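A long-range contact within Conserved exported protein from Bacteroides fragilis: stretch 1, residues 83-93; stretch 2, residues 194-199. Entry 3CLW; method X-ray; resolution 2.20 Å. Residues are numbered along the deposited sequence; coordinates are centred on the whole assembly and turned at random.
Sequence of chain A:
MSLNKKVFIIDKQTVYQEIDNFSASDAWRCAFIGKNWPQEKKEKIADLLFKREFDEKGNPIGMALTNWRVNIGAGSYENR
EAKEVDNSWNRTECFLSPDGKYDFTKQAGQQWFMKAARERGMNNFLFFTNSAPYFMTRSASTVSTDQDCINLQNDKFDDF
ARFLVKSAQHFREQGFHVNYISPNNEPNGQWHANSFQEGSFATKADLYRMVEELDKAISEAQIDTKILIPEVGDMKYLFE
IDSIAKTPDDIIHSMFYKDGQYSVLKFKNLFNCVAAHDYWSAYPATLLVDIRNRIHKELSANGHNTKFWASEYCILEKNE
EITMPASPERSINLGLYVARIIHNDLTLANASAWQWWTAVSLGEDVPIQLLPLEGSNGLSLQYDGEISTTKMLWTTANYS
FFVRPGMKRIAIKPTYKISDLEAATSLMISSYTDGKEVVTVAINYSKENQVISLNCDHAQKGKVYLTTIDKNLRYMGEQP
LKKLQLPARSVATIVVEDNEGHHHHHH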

# COMPACT_ATOMS: atom_id res chain seq x y z
N LYS A 83 -3.01 -28.70 -10.35
CA LYS A 83 -2.66 -27.63 -11.31
C LYS A 83 -2.63 -26.30 -10.56
O LYS A 83 -3.59 -25.53 -10.59
N GLU A 84 -1.53 -26.06 -9.85
CA GLU A 84 -1.45 -24.97 -8.87
C GLU A 84 -0.41 -23.92 -9.25
O GLU A 84 0.16 -23.97 -10.34
N VAL A 85 -0.17 -22.97 -8.35
CA VAL A 85 0.93 -22.01 -8.48
C VAL A 85 2.20 -22.78 -8.88
O VAL A 85 2.54 -23.82 -8.28
N ASP A 86 2.87 -22.27 -9.91
CA ASP A 86 3.92 -23.04 -10.60
C ASP A 86 5.35 -22.86 -10.06
O ASP A 86 6.32 -23.32 -10.67
N ASN A 87 5.49 -22.20 -8.91
CA ASN A 87 6.80 -21.93 -8.35
C ASN A 87 6.73 -21.90 -6.83
O ASN A 87 5.64 -21.73 -6.23
N SER A 88 7.89 -22.05 -6.21
CA SER A 88 7.97 -22.24 -4.77
C SER A 88 7.92 -20.95 -3.97
O SER A 88 7.55 -20.98 -2.80
N TRP A 89 8.28 -19.83 -4.59
CA TRP A 89 8.21 -18.54 -3.91
C TRP A 89 6.77 -18.14 -3.54
O TRP A 89 6.51 -17.60 -2.46
N ASN A 90 5.84 -18.38 -4.48
CA ASN A 90 4.54 -17.73 -4.48
C ASN A 90 3.40 -18.60 -3.96
O ASN A 90 2.25 -18.16 -3.95
N ARG A 91 3.73 -19.82 -3.55
CA ARG A 91 2.79 -20.74 -2.91
C ARG A 91 2.59 -20.33 -1.46
O ARG A 91 3.51 -19.78 -0.83
N THR A 92 1.40 -20.59 -0.93
CA THR A 92 1.06 -20.26 0.46
C THR A 92 0.51 -21.47 1.17
O THR A 92 -0.19 -22.29 0.55
N GLU A 93 0.78 -21.59 2.46
CA GLU A 93 0.06 -22.54 3.26
C GLU A 93 -1.38 -22.05 3.55
O GLU A 93 -1.75 -20.93 3.20
N ASN A 194 -3.06 -17.17 -15.53
CA ASN A 194 -1.85 -16.89 -14.76
C ASN A 194 -1.67 -17.94 -13.67
O ASN A 194 -2.50 -18.06 -12.79
N SER A 195 -0.61 -18.73 -13.75
CA SER A 195 -0.36 -19.74 -12.74
C SER A 195 0.89 -19.41 -11.94
O SER A 195 1.40 -20.25 -11.20
N PHE A 196 1.38 -18.18 -12.09
CA PHE A 196 2.56 -17.68 -11.35
C PHE A 196 2.22 -17.38 -9.87
O PHE A 196 3.10 -17.15 -9.04
N GLN A 197 0.94 -17.45 -9.53
CA GLN A 197 0.37 -16.71 -8.41
C GLN A 197 -1.09 -17.12 -8.16
O GLN A 197 -1.82 -17.38 -9.12
N GLU A 198 -1.50 -17.13 -6.89
CA GLU A 198 -2.91 -17.25 -6.50
C GLU A 198 -3.74 -16.06 -7.00
O GLU A 198 -3.27 -14.92 -7.03
N GLY A 199 -4.99 -16.32 -7.38
CA GLY A 199 -5.85 -15.24 -7.87
C GLY A 199 -7.26 -15.66 -8.17
O GLY A 199 -7.56 -16.86 -8.31

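Where two irregular segments meet without the ladder of a β-sheet or the ridges of a helix pair, backbone polar groups tend to find partners one at a time, and side chains often supply them. The contact between residues 83-93 and 194-199 of this exported Bacteroides protein, two loops that bury 441 Å² in all, illustrates the principle.

The carbonyl of Phe-196 is the clearest case. Two asparagines of the first loop, both with CA-to-CB bonds directed toward the second, bring their amides to it: Asn-90 (chi1 m) donates from ND2 to Phe-196 O at 2.8 Å, nearly straight at 166°, and Asn-87 (chi1 p) donates from its own ND2 to Phe-196 O at 3.1 Å. The Asn-87 amide does more than this. Asn-87 ND2 also donates to Asp-86 OD1 at 3.1 Å, while Asn-87 OD1 accepts from the backbone Asn-90 N at 3.0 Å, so the loop braces the Asn-87 side chain from both ends of its amide. Although the CA-to-CB bond of Phe-196 points away, its ring (chi1 t) remains in contact: Asn-90 ND2 lies over one face, 3.3 Å from Phe-196 CZ. The Phe-196 backbone N is satisfied within its own loop by Asn-194 OD1 at 2.8 Å.

A reciprocal pair secures Asp-86 to Ser-195. Asp-86 N donates to Ser-195 O at 2.8 Å, and Ser-195 OG, on a p rotamer, returns a hydrogen bond to Asp-86 OD2 at 3.0 Å. Ser-195 O also receives a CA-H...O contact from Val-85, with Val-85 CA 3.3 Å from that oxygen.

Beyond these polar sites, on the way to Glu-198, Val-85 (chi1 t) supplies the apolar packing. Val-85 CG2 packs 3.6 Å from Glu-198 N and 3.8 Å from Glu-198 CG, and Val-85 CG1 lies 3.7 Å from Phe-196 O. Its carbonyl is held from within the first loop, since Arg-91 NE and Arg-91 NH2 both donate to Val-85 O at 2.9 Å.

At the far end, a buried carboxylate meets a hydroxyl. Glu-198 starts sideways, but its m, t side chain brings OE1 to Thr-92, whose OG1 (chi1 p) donates to Glu-198 OE1 at a very short 2.4 Å; both atoms have further partners elsewhere in the structure. What side chains leave unmet, solvent can supply: one water donates to Asn-90 O at 2.6 Å and accepts from Glu-198 N at 3.1 Å, joining the two backbones where they do not bond directly.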

# COMPACT_ATOMS: atom_id res chain seq x y z
CB LYS A 83 -3.63 -27.56 -12.50
CG LYS A 83 -3.89 -28.92 -13.15
CD LYS A 83 -4.55 -28.88 -14.55
CE LYS A 83 -4.43 -30.30 -15.19
NZ LYS A 83 -5.19 -30.48 -16.50
CB GLU A 84 -1.12 -25.56 -7.49
CG GLU A 84 -2.35 -25.90 -6.66
CD GLU A 84 -3.08 -24.65 -6.10
OE1 GLU A 84 -2.69 -23.51 -6.42
OE2 GLU A 84 -4.06 -24.81 -5.35
CB VAL A 85 1.16 -21.24 -7.15
CG1 VAL A 85 2.33 -20.25 -7.24
CG2 VAL A 85 -0.13 -20.51 -6.75
CB ASP A 86 3.87 -22.80 -12.13
CG ASP A 86 4.18 -21.36 -12.52
OD1 ASP A 86 4.79 -20.59 -11.75
OD2 ASP A 86 3.81 -20.97 -13.65
CB ASN A 87 7.33 -20.60 -8.89
CG ASN A 87 6.52 -19.44 -8.41
OD1 ASN A 87 6.73 -18.95 -7.30
ND2 ASN A 87 5.55 -18.98 -9.23
CB SER A 88 9.20 -23.07 -4.40
OG SER A 88 10.37 -22.37 -4.71
CB TRP A 89 8.77 -17.46 -4.81
CG TRP A 89 10.27 -17.32 -4.83
CD1 TRP A 89 11.11 -17.64 -5.88
CD2 TRP A 89 11.10 -16.80 -3.79
NE1 TRP A 89 12.42 -17.35 -5.53
CE2 TRP A 89 12.44 -16.83 -4.26
CE3 TRP A 89 10.84 -16.32 -2.49
CZ2 TRP A 89 13.51 -16.38 -3.48
CZ3 TRP A 89 11.90 -15.87 -1.72
CH2 TRP A 89 13.22 -15.91 -2.22
CB ASN A 90 4.21 -17.22 -5.87
CG ASN A 90 5.17 -16.13 -6.32
OD1 ASN A 90 6.04 -15.71 -5.59
ND2 ASN A 90 5.01 -15.68 -7.53
CB ARG A 91 3.33 -22.18 -2.97
CG ARG A 91 3.07 -22.85 -4.31
CD ARG A 91 3.88 -24.14 -4.45
NE ARG A 91 3.91 -24.55 -5.84
CZ ARG A 91 4.96 -25.16 -6.43
NH1 ARG A 91 6.09 -25.44 -5.77
NH2 ARG A 91 4.85 -25.46 -7.69
CB THR A 92 -0.02 -19.10 0.55
OG1 THR A 92 -1.29 -19.56 0.04
CG2 THR A 92 0.38 -17.89 -0.26
CB GLU A 93 0.79 -22.77 4.59
CG GLU A 93 2.19 -23.34 4.40
CD GLU A 93 2.91 -23.47 5.70
OE1 GLU A 93 3.33 -22.44 6.25
OE2 GLU A 93 3.00 -24.61 6.19
CB ASN A 194 -1.96 -15.45 -14.18
CG ASN A 194 -0.76 -15.04 -13.28
OD1 ASN A 194 -0.03 -15.87 -12.75
ND2 ASN A 194 -0.59 -13.74 -13.09
CB SER A 195 -0.21 -21.11 -13.40
OG SER A 195 0.87 -21.07 -14.30
CB PHE A 196 3.11 -16.44 -12.11
CG PHE A 196 4.31 -15.76 -11.45
CD1 PHE A 196 5.55 -16.40 -11.38
CD2 PHE A 196 4.19 -14.47 -10.93
CE1 PHE A 196 6.66 -15.77 -10.77
CE2 PHE A 196 5.29 -13.83 -10.33
CZ PHE A 196 6.53 -14.49 -10.25
CB GLN A 197 0.36 -15.24 -8.81
CG GLN A 197 0.27 -14.36 -7.70
CD GLN A 197 -0.24 -12.98 -8.07
OE1 GLN A 197 0.23 -12.36 -9.01
NE2 GLN A 197 -1.13 -12.46 -7.24
CB GLU A 198 -3.03 -17.32 -4.98
CG GLU A 198 -2.31 -18.51 -4.34
CD GLU A 198 -2.41 -18.54 -2.83
OE1 GLU A 198 -2.07 -19.61 -2.25
OE2 GLU A 198 -2.83 -17.52 -2.21
O HOH W 1 0.47 -16.44 -4.57